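Local coordinates for protein carboxylesterase YBFK (Bacillus subtilis, PDB 4CCY) that catalyses the hydrolysis of carboxylic esters to an alcohol and a carboxylate, as a member of the alpha/beta hydrolase superfamily, at residues 58-63 and 133-138; 113-118 and 123-128; 128-133 and 218-223; 237-242 and 284-289; 254-257 and 262-265. All coordinates share one frame; numbering follows the deposited sequence.

Contact 1: 58-63 and 133-138; sequences ILLHGG and SHIVNF
Leu-60, the last residue of strand 56-60, meets helix 130-141 through one methyl group, and the contact is wholly apolar across its two segments. Its CD1 lies 3.7 Å from CG1 of Ile-135 and 4.0 Å from CD1 of the same residue, so the methyl rests against the outer part of the isoleucine rather than its beta carbon. The same Leu-60 CD1 also reaches CB of His-134, at 4.1 Å, and is thus shared between two consecutive residues of the helix. The leucine gets there with CG anti to the carbonyl carbon (chi1 -65°), while Ile-135 CG1 takes the equivalent position on its own backbone. This is a worked case of sheet-to-helix packing in the alpha/beta hydrolase fold: a central parallel strand faces the helix after the probable nucleophile elbow, and Ile-135 also touches Leu-125 and Val-151 on the next two strands. A polar interaction lies beside it, in the loop after the strand. His-61 ND1 donates to Gly-62 O at 2.7 Å, nearly straight at 177°; the acceptor lies in the imidazole plane, although the donor stands above the carbonyl plane. NE2 is bonded to Ile-88 N, and engaging both ring nitrogens probably fixes the ring's rotation.

Contact 2: 113-118 and 123-128; sequences DVFDSL and AHLAGL
Phe-115 reaches from helix 104-118 to Ala-123 and Leu-125, two residues on the same side of strand 123-128. The pair forms the second half of a beta-alpha-beta crossover in the alpha/beta hydrolase sheet: the chain leaves strand 82-86, returns through this helix and passes over strand 56-60 to reach strand 123-128. Phe-115 and Leu-125 approach from opposite directions. The leucine methyl CD1 comes to the edge of the aromatic ring, close to its plane, and lies 4.1 Å from Phe-115 CZ. Leu-125 holds CG anti to its carbonyl carbon (chi1 -65°) and projects toward the helix, and its two branches, CD1 and CD2, lie at nearly equal distances from that one ring carbon. Ala-123 is the shorter partner, and its CB approaches the ring obliquely. Ile-58 of the intervening strand and Phe-138 of helix 130-141 also touch the phenylalanine, which is therefore a meeting point for several elements of the core. A serine in place of Phe-115 would probably open a gap over the strand and leave the Leu-125 methyls without their aromatic neighbour. The shortest approach is made by Ala-123 CB, 3.8 Å from Phe-115 CE2 and 3.9 Å from CZ.

Contact 3: 128-133 and 218-223; sequences LSLGGS and NGFPYV
Two torsions bring Leu-130 against Phe-220: the leucine CG stands opposite the backbone N (chi1 179°), carrying its end toward the loop, while the phenylalanine CG is anti to the carbonyl carbon (chi1 -68°), which turns the ring to the start of helix 130-141. Leu-130 CD1 then lies 3.7 Å from Phe-220 CD2, approaching the ring obliquely. Ser-133, one helical turn on, takes a face. Its CB sits over the ring, offset toward the rim, in a CH-pi contact 4.3 Å from the centroid and 22° off the normal, while its backbone O comes within 3.5 Å of Phe-220 CZ. This helix start matches the nucleophile elbow (Gly-X-Ser-X-Gly) of the alpha/beta hydrolases, where Ser-129, the nucleophile by similarity, adopts strained backbone angles with positive phi and its OG is hydrogen-bonded to His-273 NE2. A glycine instead of Phe-220 would probably leave the Ser-133 methylene and the Leu-130 methyl without their aromatic cover. The ring sits between two helices, meeting Phe-107 on 104-118 and His-134 edge-to-face on 130-141. Across the segments the hold is dispersion and CH-pi contact: Ser-133 offers the ring its CB hydrogens and backbone, while its OG is hydrogen-bonded to Ala-155 O.

Contact 4: 237-242 and 284-289; sequences LLMFGE and NQRVLS
The guanidinium of Arg-286 has a methyl group over one face: Leu-237 CD1 sits 3.5 Å above its plane, offset toward the rim, and 3.6 Å from NH2. Two of its nitrogens find polar partners on the neighbouring strand 264-268, where NE forms a salt bridge with Glu-266 and NH2 a hydrogen bond with Gln-264. CG of the arginine meets Met-239 and the other leucine branch. With CG anti to the backbone N, chi1 sets it beside Met-239, and the bend at chi2 (74°) brings the head over Leu-237. Met-239 is itself bent at chi3, and its CE comes to 4.0 Å from Arg-286 CG, with SD only slightly farther. Leu-237 CD2 lies between Arg-286 CG, at 4.1 Å, and Val-287 CG2, at 4.2 Å; leucine and valine meet at about a right angle. Strand and helix run nearly antiparallel (164°), their axes 10.4 Å apart, as expected where helix 280-290 returns along the parallel part of the sheet in an alpha/beta hydrolase; Val-150 on the next strand touches both Leu-237 and Val-287. The arginine is thus amphipathic in its use: its flat face accepts a hydrocarbon neighbour while N-H groups are directed to acceptors, and the carboxylate of Glu-266 probably balances its positive charge beside the apolar side chains.

Contact 5: 254-257 and 262-265; sequences ERAS and GIQA
Ile-263 carries most of the link to helix 249-259, touching Ala-256 and Ser-257 with both of its branches. From CB, which points toward the helix, the chain divides. The CG2 methyl lies between the backbone N and the carbonyl carbon, and it meets the helix backbone: 3.7 Å to Ala-256 O and 3.8 Å to Ser-257 CA. The longer branch sets out through CG1, anti to the backbone N (chi1 -168°), and continues nearly extended (chi2 156°). Its tip, CD1, ends 4.1 Å from Ala-256 CB, methyl against methyl. One residue thus grips the helix at two levels, the short arm on the main chain and the long arm on a side chain. Two residues farther on, Ala-265 adds a smaller touch: its CB lies 3.8 Å from Ser-257 OG. That hydroxyl is directed to its own helix, where it is hydrogen-bonded to the backbone O of Phe-253, so the alanine meets an oxygen already provided for. The closest alpha carbons, 6.4 Å apart, are those of Ser-257 and the loop residue Ile-263. Small side chains at Ala-256 and Ala-265 probably help helix and strand to approach. The contact closes the beta-alpha-beta unit of strand 236-241, helix 249-259 and strand 264-268, and Leu-238 of the first strand touches Ala-256, Ile-263 and Ala-265.

From the N terminus, contact 1 opens on strand 56-60 and closes a loop of 69 intervening residues on helix 130-141. Contact 2 is nested inside it, a short return from helix 104-118 to strand 123-128, the strand paired with 56-60. Contact 3 crosses contact 1: it starts at the elbow leading into the same helix, shares Ser-133, and runs past the intervening helices to the segment 218-223, a loop running into strand 222-223. It also shares Leu-128 with contact 2. Contact 4 then follows in series, joining strand 236-241 to helix 280-290, with contact 5 nested within. Contacts 1, 2, 4 and 5 reach one sheet; contact 3 ties the elbow helix to segment 218-223.

Contact 1: 58-63 and 133-138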
# COMPACT_ATOMS: atom_id res chain seq x y z
N ILE A 58 2.52 -10.78 -1.14
CA ILE A 58 3.20 -9.49 -1.27
C ILE A 58 2.35 -8.43 -0.59
O ILE A 58 1.14 -8.36 -0.84
CB ILE A 58 3.34 -9.07 -2.77
CG1 ILE A 58 4.09 -10.14 -3.60
CG2 ILE A 58 3.98 -7.68 -2.91
CD1 ILE A 58 5.54 -10.35 -3.24
N LEU A 59 2.98 -7.61 0.26
CA LEU A 59 2.26 -6.53 0.93
C LEU A 59 2.72 -5.16 0.45
O LEU A 59 3.93 -4.89 0.44
CB LEU A 59 2.41 -6.62 2.46
CG LEU A 59 1.84 -7.90 3.11
CD1 LEU A 59 2.07 -7.93 4.62
CD2 LEU A 59 0.36 -8.08 2.79
N LEU A 60 1.77 -4.30 0.08
CA LEU A 60 2.12 -2.95 -0.38
C LEU A 60 1.45 -1.87 0.48
O LEU A 60 0.22 -1.76 0.53
CB LEU A 60 1.82 -2.78 -1.88
CG LEU A 60 2.67 -3.66 -2.80
CD1 LEU A 60 2.04 -3.80 -4.18
CD2 LEU A 60 4.12 -3.17 -2.90
N HIS A 61 2.29 -1.09 1.17
CA HIS A 61 1.85 -0.05 2.12
C HIS A 61 1.24 1.16 1.46
O HIS A 61 1.36 1.36 0.25
CB HIS A 61 3.06 0.39 2.96
CG HIS A 61 4.16 0.98 2.13
ND1 HIS A 61 4.14 2.26 1.72
CD2 HIS A 61 5.29 0.40 1.56
CE1 HIS A 61 5.21 2.51 0.95
NE2 HIS A 61 5.92 1.38 0.85
N GLY A 62 0.59 2.01 2.25
CA GLY A 62 0.09 3.26 1.73
C GLY A 62 1.21 4.28 1.67
O GLY A 62 2.26 4.11 2.31
N GLY A 63 0.98 5.34 0.91
CA GLY A 63 1.95 6.42 0.76
C GLY A 63 2.40 6.99 2.08
O GLY A 63 1.58 7.25 2.97
N SER A 133 -3.58 0.79 -5.15
CA SER A 133 -3.60 1.20 -6.57
C SER A 133 -2.51 0.52 -7.39
O SER A 133 -2.74 0.19 -8.53
CB SER A 133 -3.54 2.73 -6.71
OG SER A 133 -4.66 3.31 -6.03
N HIS A 134 -1.35 0.26 -6.79
CA HIS A 134 -0.34 -0.58 -7.47
C HIS A 134 -0.88 -1.95 -7.80
O HIS A 134 -0.64 -2.49 -8.90
CB HIS A 134 0.92 -0.70 -6.62
CG HIS A 134 1.88 0.45 -6.79
ND1 HIS A 134 2.87 0.43 -7.72
CD2 HIS A 134 1.96 1.67 -6.14
CE1 HIS A 134 3.56 1.60 -7.66
NE2 HIS A 134 3.00 2.36 -6.69
N ILE A 135 -1.62 -2.53 -6.86
CA ILE A 135 -2.14 -3.87 -7.03
C ILE A 135 -3.17 -3.95 -8.15
O ILE A 135 -3.12 -4.88 -8.95
CB ILE A 135 -2.64 -4.48 -5.70
CG1 ILE A 135 -1.43 -4.81 -4.83
CG2 ILE A 135 -3.46 -5.75 -5.92
CD1 ILE A 135 -1.72 -4.85 -3.35
N VAL A 136 -4.08 -2.98 -8.23
CA VAL A 136 -5.05 -2.95 -9.31
C VAL A 136 -4.32 -2.85 -10.65
O VAL A 136 -4.63 -3.59 -11.59
CB VAL A 136 -6.07 -1.81 -9.17
CG1 VAL A 136 -7.07 -1.83 -10.32
CG2 VAL A 136 -6.79 -1.91 -7.83
N ASN A 137 -3.35 -1.95 -10.73
CA ASN A 137 -2.52 -1.80 -11.93
C ASN A 137 -1.77 -3.09 -12.29
O ASN A 137 -1.74 -3.49 -13.46
CB ASN A 137 -1.53 -0.64 -11.77
CG ASN A 137 -0.75 -0.37 -13.04
OD1 ASN A 137 -1.32 0.07 -14.04
ND2 ASN A 137 0.57 -0.63 -13.01
N PHE A 138 -1.18 -3.73 -11.28
CA PHE A 138 -0.46 -5.01 -11.47
C PHE A 138 -1.35 -6.16 -11.97
O PHE A 138 -1.00 -6.84 -12.93
CB PHE A 138 0.32 -5.41 -10.20
CG PHE A 138 1.29 -6.55 -10.43
CD1 PHE A 138 2.39 -6.39 -11.26
CD2 PHE A 138 1.08 -7.80 -9.84
CE1 PHE A 138 3.28 -7.44 -11.49
CE2 PHE A 138 1.96 -8.85 -10.06
CZ PHE A 138 3.07 -8.67 -10.89

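Contact 2: 113-118 and 123-128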
# COMPACT_ATOMS: atom_id res chain seq x y z
N ASP A 113 10.07 -7.30 -11.58
CA ASP A 113 11.46 -7.43 -11.11
C ASP A 113 11.51 -7.90 -9.65
O ASP A 113 12.34 -8.73 -9.29
CB ASP A 113 12.21 -6.10 -11.20
CG ASP A 113 12.57 -5.69 -12.61
OD1 ASP A 113 12.29 -6.43 -13.58
OD2 ASP A 113 13.15 -4.58 -12.76
N VAL A 114 10.64 -7.33 -8.81
CA VAL A 114 10.56 -7.76 -7.41
C VAL A 114 10.21 -9.26 -7.35
O VAL A 114 10.93 -10.03 -6.73
CB VAL A 114 9.57 -6.91 -6.57
CG1 VAL A 114 9.37 -7.50 -5.19
CG2 VAL A 114 10.06 -5.47 -6.45
N PHE A 115 9.13 -9.65 -8.02
CA PHE A 115 8.74 -11.06 -8.14
C PHE A 115 9.92 -11.93 -8.59
O PHE A 115 10.23 -12.95 -7.96
CB PHE A 115 7.58 -11.22 -9.12
CG PHE A 115 6.21 -11.05 -8.51
CD1 PHE A 115 5.89 -9.90 -7.77
CD2 PHE A 115 5.23 -12.02 -8.68
CE1 PHE A 115 4.61 -9.73 -7.23
CE2 PHE A 115 3.96 -11.86 -8.14
CZ PHE A 115 3.65 -10.71 -7.42
N ASP A 116 10.56 -11.50 -9.69
CA ASP A 116 11.69 -12.22 -10.28
C ASP A 116 12.86 -12.40 -9.31
O ASP A 116 13.36 -13.51 -9.13
CB ASP A 116 12.16 -11.55 -11.58
CG ASP A 116 11.20 -11.82 -12.75
OD1 ASP A 116 10.25 -12.60 -12.57
OD2 ASP A 116 11.39 -11.23 -13.83
N SER A 117 13.28 -11.30 -8.68
CA SER A 117 14.38 -11.34 -7.71
C SER A 117 14.04 -12.18 -6.46
O SER A 117 14.94 -12.66 -5.77
CB SER A 117 14.79 -9.93 -7.29
OG SER A 117 15.35 -9.22 -8.39
N LEU A 118 12.75 -12.32 -6.18
CA LEU A 118 12.28 -13.14 -5.06
C LEU A 118 12.09 -14.62 -5.46
O LEU A 118 11.89 -15.48 -4.60
CB LEU A 118 10.97 -12.57 -4.48
CG LEU A 118 11.03 -11.31 -3.60
CD1 LEU A 118 9.64 -10.90 -3.13
CD2 LEU A 118 11.95 -11.51 -2.39
N ALA A 123 1.83 -14.86 -6.82
CA ALA A 123 1.63 -14.51 -5.42
C ALA A 123 0.25 -13.91 -5.18
O ALA A 123 -0.37 -13.35 -6.09
CB ALA A 123 2.69 -13.51 -4.95
N HIS A 124 -0.19 -14.00 -3.94
CA HIS A 124 -1.26 -13.14 -3.45
C HIS A 124 -0.69 -11.77 -3.22
O HIS A 124 0.50 -11.61 -2.93
CB HIS A 124 -1.82 -13.70 -2.14
CG HIS A 124 -2.47 -15.07 -2.27
ND1 HIS A 124 -3.46 -15.32 -3.16
CD2 HIS A 124 -2.26 -16.25 -1.57
CE1 HIS A 124 -3.85 -16.60 -3.04
NE2 HIS A 124 -3.12 -17.17 -2.06
N LEU A 125 -1.52 -10.74 -3.37
CA LEU A 125 -1.11 -9.39 -3.02
C LEU A 125 -2.15 -8.71 -2.12
O LEU A 125 -3.36 -8.92 -2.29
CB LEU A 125 -0.86 -8.55 -4.29
CG LEU A 125 0.30 -9.00 -5.20
CD1 LEU A 125 -0.20 -9.91 -6.31
CD2 LEU A 125 1.06 -7.83 -5.81
N ALA A 126 -1.68 -7.93 -1.14
CA ALA A 126 -2.59 -7.12 -0.32
C ALA A 126 -1.98 -5.76 -0.16
O ALA A 126 -0.78 -5.65 0.09
CB ALA A 126 -2.86 -7.77 1.04
N GLY A 127 -2.80 -4.72 -0.31
CA GLY A 127 -2.27 -3.37 -0.27
C GLY A 127 -3.24 -2.30 0.17
O GLY A 127 -4.46 -2.43 -0.00
N LEU A 128 -2.69 -1.22 0.70
CA LEU A 128 -3.48 -0.10 1.17
C LEU A 128 -3.15 1.17 0.39
O LEU A 128 -1.99 1.48 0.17
CB LEU A 128 -3.22 0.15 2.66
CG LEU A 128 -4.02 1.32 3.23
CD1 LEU A 128 -5.29 0.82 3.89
CD2 LEU A 128 -3.19 2.11 4.23

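Contact 3: 128-133 and 218-223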
# COMPACT_ATOMS: atom_id res chain seq x y z
N LEU A 128 -2.69 -1.22 0.70
CA LEU A 128 -3.48 -0.10 1.17
C LEU A 128 -3.15 1.17 0.39
O LEU A 128 -1.99 1.48 0.17
CB LEU A 128 -3.22 0.15 2.66
CG LEU A 128 -4.02 1.32 3.23
CD1 LEU A 128 -5.29 0.82 3.89
CD2 LEU A 128 -3.19 2.11 4.23
N SER A 129 -4.19 1.91 -0.01
CA SER A 129 -4.03 3.23 -0.61
C SER A 129 -3.16 3.15 -1.87
O SER A 129 -3.54 2.45 -2.82
CB SER A 129 -3.49 4.21 0.45
OG SER A 129 -3.79 5.55 0.12
N LEU A 130 -2.02 3.85 -1.91
CA LEU A 130 -1.05 3.72 -3.02
C LEU A 130 -0.70 2.27 -3.41
O LEU A 130 -0.74 1.90 -4.58
CB LEU A 130 0.25 4.46 -2.71
CG LEU A 130 1.40 4.42 -3.74
CD1 LEU A 130 0.98 5.03 -5.08
CD2 LEU A 130 2.61 5.15 -3.20
N GLY A 131 -0.34 1.45 -2.43
CA GLY A 131 -0.08 0.04 -2.72
C GLY A 131 -1.32 -0.68 -3.23
O GLY A 131 -1.22 -1.62 -4.01
N GLY A 132 -2.49 -0.26 -2.77
CA GLY A 132 -3.74 -0.79 -3.31
C GLY A 132 -3.87 -0.46 -4.79
O GLY A 132 -4.22 -1.32 -5.60
N SER A 133 -3.58 0.79 -5.15
CA SER A 133 -3.60 1.20 -6.57
C SER A 133 -2.51 0.52 -7.39
O SER A 133 -2.74 0.19 -8.53
CB SER A 133 -3.54 2.73 -6.71
OG SER A 133 -4.66 3.31 -6.03
N ASN A 218 1.45 9.73 -17.09
CA ASN A 218 0.72 8.48 -17.27
C ASN A 218 0.98 7.53 -16.10
O ASN A 218 1.19 6.34 -16.30
CB ASN A 218 1.10 7.85 -18.62
CG ASN A 218 0.83 8.77 -19.78
OD1 ASN A 218 -0.30 9.21 -20.00
ND2 ASN A 218 1.87 9.10 -20.51
N GLY A 219 0.96 8.09 -14.89
CA GLY A 219 1.16 7.32 -13.65
C GLY A 219 -0.01 7.45 -12.69
O GLY A 219 -1.15 7.23 -13.06
N PHE A 220 0.30 7.79 -11.44
CA PHE A 220 -0.71 8.02 -10.43
C PHE A 220 -0.78 9.51 -10.06
O PHE A 220 0.15 10.25 -10.33
CB PHE A 220 -0.43 7.16 -9.18
CG PHE A 220 -0.62 5.68 -9.41
CD1 PHE A 220 -1.51 5.20 -10.37
CD2 PHE A 220 0.08 4.76 -8.63
CE1 PHE A 220 -1.68 3.83 -10.57
CE2 PHE A 220 -0.09 3.40 -8.81
CZ PHE A 220 -0.97 2.93 -9.79
N PRO A 221 -1.90 9.96 -9.46
CA PRO A 221 -3.12 9.17 -9.20
C PRO A 221 -3.87 8.86 -10.49
O PRO A 221 -3.76 9.62 -11.45
CB PRO A 221 -3.95 10.07 -8.28
CG PRO A 221 -3.45 11.45 -8.53
CD PRO A 221 -1.99 11.31 -8.87
N TYR A 222 -4.61 7.76 -10.50
CA TYR A 222 -5.33 7.35 -11.69
C TYR A 222 -6.67 6.69 -11.35
O TYR A 222 -6.77 5.92 -10.40
CB TYR A 222 -4.46 6.43 -12.56
CG TYR A 222 -5.13 5.96 -13.83
CD1 TYR A 222 -5.55 6.87 -14.81
CD2 TYR A 222 -5.33 4.60 -14.06
CE1 TYR A 222 -6.16 6.43 -15.98
CE2 TYR A 222 -5.94 4.15 -15.24
CZ TYR A 222 -6.34 5.07 -16.19
OH TYR A 222 -6.93 4.63 -17.34
N VAL A 223 -7.70 7.02 -12.12
CA VAL A 223 -8.99 6.32 -12.05
C VAL A 223 -9.08 5.35 -13.23
O VAL A 223 -9.05 5.75 -14.39
CB VAL A 223 -10.18 7.32 -12.05
CG1 VAL A 223 -11.52 6.58 -12.11
CG2 VAL A 223 -10.12 8.24 -10.84

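Contact 4: 237-242 and 284-289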
# COMPACT_ATOMS: atom_id res chain seq x y z
N LEU A 237 -10.65 -8.67 -3.57
CA LEU A 237 -11.36 -8.17 -2.39
C LEU A 237 -11.09 -6.67 -2.25
O LEU A 237 -9.93 -6.26 -2.14
CB LEU A 237 -10.91 -8.91 -1.13
CG LEU A 237 -11.34 -8.28 0.20
CD1 LEU A 237 -12.85 -8.34 0.42
CD2 LEU A 237 -10.60 -8.93 1.36
N LEU A 238 -12.16 -5.88 -2.25
CA LEU A 238 -12.08 -4.42 -2.16
C LEU A 238 -12.74 -3.91 -0.87
O LEU A 238 -13.93 -4.15 -0.64
CB LEU A 238 -12.76 -3.77 -3.37
CG LEU A 238 -12.69 -2.23 -3.45
CD1 LEU A 238 -11.26 -1.71 -3.42
CD2 LEU A 238 -13.42 -1.71 -4.68
N MET A 239 -11.97 -3.18 -0.07
CA MET A 239 -12.45 -2.71 1.22
C MET A 239 -12.30 -1.20 1.37
O MET A 239 -11.23 -0.65 1.13
CB MET A 239 -11.74 -3.43 2.38
CG MET A 239 -11.87 -4.95 2.33
SD MET A 239 -11.06 -5.78 3.71
CE MET A 239 -12.21 -5.45 5.03
N PHE A 240 -13.37 -0.54 1.75
CA PHE A 240 -13.32 0.88 2.11
C PHE A 240 -13.78 1.05 3.55
O PHE A 240 -14.51 0.20 4.08
CB PHE A 240 -14.27 1.69 1.24
CG PHE A 240 -14.01 1.60 -0.23
CD1 PHE A 240 -13.02 2.38 -0.84
CD2 PHE A 240 -14.79 0.77 -1.03
CE1 PHE A 240 -12.81 2.30 -2.21
CE2 PHE A 240 -14.59 0.69 -2.40
CZ PHE A 240 -13.59 1.45 -2.99
N GLY A 241 -13.38 2.15 4.16
CA GLY A 241 -13.87 2.54 5.48
C GLY A 241 -15.00 3.54 5.32
O GLY A 241 -14.94 4.42 4.47
N GLU A 242 -16.04 3.41 6.15
CA GLU A 242 -17.21 4.30 6.03
C GLU A 242 -16.88 5.79 6.18
O GLU A 242 -17.62 6.64 5.68
CB GLU A 242 -18.35 3.89 6.98
CG GLU A 242 -18.01 3.97 8.46
CD GLU A 242 -19.24 4.05 9.34
OE1 GLU A 242 -20.32 4.46 8.87
OE2 GLU A 242 -19.11 3.70 10.53
N ASN A 284 -7.71 -8.42 9.45
CA ASN A 284 -6.87 -9.63 9.54
C ASN A 284 -7.60 -10.90 9.10
O ASN A 284 -7.14 -11.62 8.19
CB ASN A 284 -6.28 -9.81 10.95
CG ASN A 284 -5.17 -8.82 11.27
OD1 ASN A 284 -4.77 -8.01 10.42
ND2 ASN A 284 -4.67 -8.87 12.49
N GLN A 285 -8.75 -11.16 9.71
CA GLN A 285 -9.52 -12.36 9.42
C GLN A 285 -10.20 -12.32 8.04
O GLN A 285 -10.22 -13.34 7.33
CB GLN A 285 -10.52 -12.69 10.55
CG GLN A 285 -11.37 -13.94 10.30
CD GLN A 285 -10.53 -15.19 10.08
OE1 GLN A 285 -9.87 -15.66 11.00
NE2 GLN A 285 -10.54 -15.72 8.86
N ARG A 286 -10.73 -11.16 7.66
CA ARG A 286 -11.40 -11.02 6.36
C ARG A 286 -10.46 -11.35 5.21
O ARG A 286 -10.84 -12.01 4.25
CB ARG A 286 -11.95 -9.61 6.19
CG ARG A 286 -12.63 -9.38 4.86
CD ARG A 286 -13.99 -10.07 4.83
NE ARG A 286 -14.66 -10.02 3.53
CZ ARG A 286 -14.53 -10.94 2.57
NH1 ARG A 286 -13.72 -12.00 2.73
NH2 ARG A 286 -15.21 -10.80 1.43
N VAL A 287 -9.23 -10.86 5.31
CA VAL A 287 -8.21 -11.15 4.32
C VAL A 287 -7.81 -12.63 4.35
O VAL A 287 -7.70 -13.24 3.30
CB VAL A 287 -7.00 -10.18 4.47
CG1 VAL A 287 -5.80 -10.63 3.65
CG2 VAL A 287 -7.43 -8.77 4.07
N LEU A 288 -7.60 -13.20 5.54
CA LEU A 288 -7.28 -14.64 5.63
C LEU A 288 -8.37 -15.48 4.95
O LEU A 288 -8.07 -16.38 4.16
CB LEU A 288 -7.11 -15.09 7.08
CG LEU A 288 -5.79 -14.92 7.83
CD1 LEU A 288 -5.94 -15.55 9.21
CD2 LEU A 288 -4.61 -15.54 7.08
N SER A 289 -9.63 -15.18 5.27
CA SER A 289 -10.80 -15.85 4.68
C SER A 289 -10.82 -15.74 3.15
O SER A 289 -11.04 -16.73 2.45
CB SER A 289 -12.09 -15.25 5.25
OG SER A 289 -12.40 -15.82 6.52

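Contact 5: 254-257 and 262-265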
# COMPACT_ATOMS: atom_id res chain seq x y z
N GLU A 254 -20.01 1.31 -5.39
CA GLU A 254 -21.01 1.07 -6.43
C GLU A 254 -20.38 0.78 -7.81
O GLU A 254 -20.71 -0.22 -8.47
CB GLU A 254 -22.01 2.23 -6.52
CG GLU A 254 -23.00 2.26 -5.37
CD GLU A 254 -24.13 3.26 -5.58
OE1 GLU A 254 -24.48 3.54 -6.75
OE2 GLU A 254 -24.68 3.76 -4.57
N ARG A 255 -19.45 1.65 -8.21
CA ARG A 255 -18.74 1.50 -9.49
C ARG A 255 -17.97 0.17 -9.58
O ARG A 255 -18.12 -0.58 -10.55
CB ARG A 255 -17.82 2.71 -9.74
CG ARG A 255 -17.39 2.84 -11.18
CD ARG A 255 -16.60 4.12 -11.47
NE ARG A 255 -16.01 4.00 -12.80
CZ ARG A 255 -14.74 3.73 -13.07
NH1 ARG A 255 -13.85 3.60 -12.09
NH2 ARG A 255 -14.34 3.61 -14.33
N ALA A 256 -17.16 -0.13 -8.58
CA ALA A 256 -16.39 -1.37 -8.56
C ALA A 256 -17.30 -2.61 -8.60
O ALA A 256 -17.05 -3.54 -9.36
CB ALA A 256 -15.50 -1.43 -7.33
N SER A 257 -18.36 -2.59 -7.78
CA SER A 257 -19.31 -3.68 -7.71
C SER A 257 -19.96 -3.96 -9.06
O SER A 257 -20.17 -5.12 -9.41
CB SER A 257 -20.39 -3.39 -6.66
OG SER A 257 -19.83 -3.42 -5.37
N GLY A 262 -16.95 -10.80 -10.39
CA GLY A 262 -16.72 -11.62 -9.20
C GLY A 262 -16.12 -10.89 -8.01
O GLY A 262 -15.67 -11.53 -7.07
N ILE A 263 -16.13 -9.55 -8.03
CA ILE A 263 -15.53 -8.76 -6.94
C ILE A 263 -16.27 -8.96 -5.61
O ILE A 263 -17.50 -9.07 -5.57
CB ILE A 263 -15.44 -7.24 -7.27
CG1 ILE A 263 -14.55 -6.52 -6.25
CG2 ILE A 263 -16.83 -6.59 -7.31
CD1 ILE A 263 -13.94 -5.23 -6.74
N GLN A 264 -15.50 -9.01 -4.53
CA GLN A 264 -16.05 -8.88 -3.20
C GLN A 264 -15.66 -7.50 -2.69
O GLN A 264 -14.49 -7.23 -2.41
CB GLN A 264 -15.56 -10.01 -2.30
CG GLN A 264 -15.98 -11.38 -2.81
CD GLN A 264 -15.32 -12.54 -2.11
OE1 GLN A 264 -14.94 -12.44 -0.95
NE2 GLN A 264 -15.17 -13.66 -2.82
N ALA A 265 -16.65 -6.62 -2.64
CA ALA A 265 -16.43 -5.24 -2.21
C ALA A 265 -17.32 -4.93 -1.02
O ALA A 265 -18.47 -5.39 -0.96
CB ALA A 265 -16.71 -4.27 -3.36